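Side-chain contact in germination-specific N-acetylmuramoyl-L-alanine amidase, Autolysin (Clostridioides difficile, PDB 7RAG), which probably hydrolyses the bond between N-acetylmuramic acid and L-alanine in cell-wall peptidoglycan, using a bound zinc ion: residues B[138-143]-B[153-158]. Numbering follows the deposited sequence.
Sequences CIQEEL and REVKPR
Q140, on the helix segment 138-143, meets the loop leading into strand 156-158, and the backbones come nearest where its CA lies 6.8 Å from the CA of V155. Residues 153-155 run extended past the helix, and Q140 touches two of them, R153 and V155. CB of Q140 packs on CG1 of V155 at 3.7 Å, the two side chains running alongside each other with opposite headings. Further out, CG of Q140 rests against the carbonyl O of R153, 3.6 Å away, a van der Waals contact. With CG anti to the backbone N (chi1 -168°) and the chain bent at chi2 (64°), the amide of Q140 passes R153 and reaches the start of strand 122-126, where OE1 bonds to T123 OG1 and NE2 to O of A121, the residue just before the strand. Both polar atoms of this buried side chain are thereby satisfied, and its rotation is fixed. Of the R153 side chain, CB comes closest, 4.2 Å from NE2 of Q140; its extended chain carries the guanidinium away to Y119 O and Q122 OE1. The contact thus sets the helix of the beta-alpha-beta unit 122-126, 130-147, 156-158 against the approach to its last strand, the outermost within this chain on that side, while I139 and L143 pack on strand 171-178.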
loop_
_atom_site.group_PDB
_atom_site.type_symbol
_atom_site.label_atom_id
_atom_site.label_comp_id
_atom_site.label_asym_id
_atom_site.label_seq_id
_atom_site.Cartn_x
_atom_site.Cartn_y
_atom_site.Cartn_z
ATOM N N CYS B 138 21.800 -3.832 -2.714
ATOM C CA CYS B 138 20.652 -3.406 -1.908
ATOM C C CYS B 138 21.083 -2.465 -0.786
ATOM O O CYS B 138 20.482 -1.400 -0.567
ATOM C CB CYS B 138 19.926 -4.619 -1.321
ATOM S SG CYS B 138 19.031 -5.611 -2.528
ATOM N N ILE B 139 22.148 -2.834 -0.079
ATOM C CA ILE B 139 22.595 -2.009 1.033
ATOM C C ILE B 139 23.150 -0.679 0.533
ATOM O O ILE B 139 22.900 0.367 1.133
ATOM C CB ILE B 139 23.606 -2.785 1.884
ATOM C CG1 ILE B 139 22.876 -3.913 2.593
ATOM C CG2 ILE B 139 24.300 -1.856 2.834
ATOM C CD1 ILE B 139 23.780 -4.977 3.103
ATOM N N GLN B 140 23.896 -0.688 -0.573
ATOM C CA GLN B 140 24.449 0.562 -1.092
ATOM C C GLN B 140 23.348 1.509 -1.545
ATOM O O GLN B 140 23.418 2.720 -1.292
ATOM C CB GLN B 140 25.418 0.286 -2.239
ATOM C CG GLN B 140 26.243 1.492 -2.637
ATOM C CD GLN B 140 27.167 1.965 -1.539
ATOM O OE1 GLN B 140 27.881 1.169 -0.932
ATOM N NE2 GLN B 140 27.160 3.267 -1.275
ATOM N N GLU B 141 22.314 0.980 -2.203
ATOM C CA GLU B 141 21.160 1.800 -2.571
ATOM C C GLU B 141 20.499 2.423 -1.340
ATOM O O GLU B 141 20.151 3.610 -1.349
ATOM C CB GLU B 141 20.144 0.960 -3.346
ATOM C CG GLU B 141 20.251 1.053 -4.850
ATOM C CD GLU B 141 19.888 -0.263 -5.520
ATOM O OE1 GLU B 141 19.260 -1.111 -4.829
ATOM O OE2 GLU B 141 20.250 -0.455 -6.716
ATOM N N GLU B 142 20.314 1.639 -0.266
ATOM C CA GLU B 142 19.721 2.225 0.938
ATOM C C GLU B 142 20.659 3.221 1.615
ATOM O O GLU B 142 20.202 4.222 2.170
ATOM C CB GLU B 142 19.309 1.146 1.925
ATOM C CG GLU B 142 18.256 0.242 1.383
ATOM C CD GLU B 142 17.120 1.001 0.759
ATOM O OE1 GLU B 142 16.481 1.797 1.473
ATOM O OE2 GLU B 142 16.875 0.811 -0.458
ATOM N N LEU B 143 21.965 2.966 1.600
ATOM C CA LEU B 143 22.891 3.925 2.189
ATOM C C LEU B 143 22.801 5.253 1.459
ATOM O O LEU B 143 22.756 6.318 2.090
ATOM C CB LEU B 143 24.318 3.381 2.161
ATOM C CG LEU B 143 24.663 2.200 3.076
ATOM C CD1 LEU B 143 26.063 1.669 2.782
ATOM C CD2 LEU B 143 24.569 2.592 4.527
ATOM N N ARG B 153 28.745 6.313 -4.932
ATOM C CA ARG B 153 29.631 5.161 -4.941
ATOM C C ARG B 153 28.886 3.907 -5.391
ATOM O O ARG B 153 27.698 3.724 -5.108
ATOM C CB ARG B 153 30.226 4.939 -3.555
ATOM C CG ARG B 153 31.211 5.993 -3.113
ATOM C CD ARG B 153 31.602 5.741 -1.666
ATOM N NE ARG B 153 32.639 6.646 -1.190
ATOM C CZ ARG B 153 33.929 6.492 -1.450
ATOM N NH1 ARG B 153 34.337 5.477 -2.190
ATOM N NH2 ARG B 153 34.807 7.361 -0.981
ATOM N N GLU B 154 29.597 3.044 -6.107
ATOM C CA GLU B 154 29.084 1.753 -6.535
ATOM C C GLU B 154 29.742 0.654 -5.711
ATOM O O GLU B 154 30.847 0.837 -5.183
ATOM C CB GLU B 154 29.345 1.527 -8.027
ATOM C CG GLU B 154 28.519 2.424 -8.950
ATOM C CD GLU B 154 27.074 1.949 -9.094
ATOM O OE1 GLU B 154 26.723 0.927 -8.462
ATOM O OE2 GLU B 154 26.286 2.588 -9.834
ATOM N N VAL B 155 29.041 -0.480 -5.570
ATOM C CA VAL B 155 29.617 -1.612 -4.853
ATOM C C VAL B 155 30.865 -2.071 -5.595
ATOM O O VAL B 155 30.937 -2.015 -6.829
ATOM C CB VAL B 155 28.602 -2.757 -4.698
ATOM C CG1 VAL B 155 27.330 -2.256 -4.048
ATOM C CG2 VAL B 155 28.292 -3.381 -6.035
ATOM N N LYS B 156 31.884 -2.467 -4.835
ATOM C CA LYS B 156 33.146 -2.887 -5.414
ATOM C C LYS B 156 33.465 -4.299 -4.956
ATOM O O LYS B 156 33.192 -4.646 -3.799
ATOM C CB LYS B 156 34.294 -1.952 -4.997
ATOM C CG LYS B 156 34.141 -0.499 -5.419
ATOM C CD LYS B 156 34.148 -0.360 -6.926
ATOM C CE LYS B 156 33.808 1.070 -7.345
ATOM N NZ LYS B 156 33.042 1.136 -8.637
ATOM N N PRO B 157 34.008 -5.140 -5.835
ATOM C CA PRO B 157 34.487 -6.456 -5.398
ATOM C C PRO B 157 35.801 -6.359 -4.640
ATOM O O PRO B 157 36.598 -5.438 -4.839
ATOM C CB PRO B 157 34.672 -7.211 -6.718
ATOM C CG PRO B 157 35.000 -6.145 -7.668
ATOM C CD PRO B 157 34.134 -4.985 -7.291
ATOM N N ARG B 158 36.025 -7.335 -3.765
ATOM C CA ARG B 158 37.291 -7.494 -3.065
ATOM C C ARG B 158 37.668 -8.961 -3.118
ATOM O O ARG B 158 36.813 -9.835 -3.257
ATOM C CB ARG B 158 37.213 -7.020 -1.606
ATOM C CG ARG B 158 36.852 -5.542 -1.434
ATOM C CD ARG B 158 37.989 -4.624 -1.888
ATOM N NE ARG B 158 39.165 -4.708 -1.020
ATOM C CZ ARG B 158 39.264 -4.085 0.151
ATOM N NH1 ARG B 158 38.255 -3.342 0.588
ATOM N NH2 ARG B 158 40.366 -4.211 0.890
#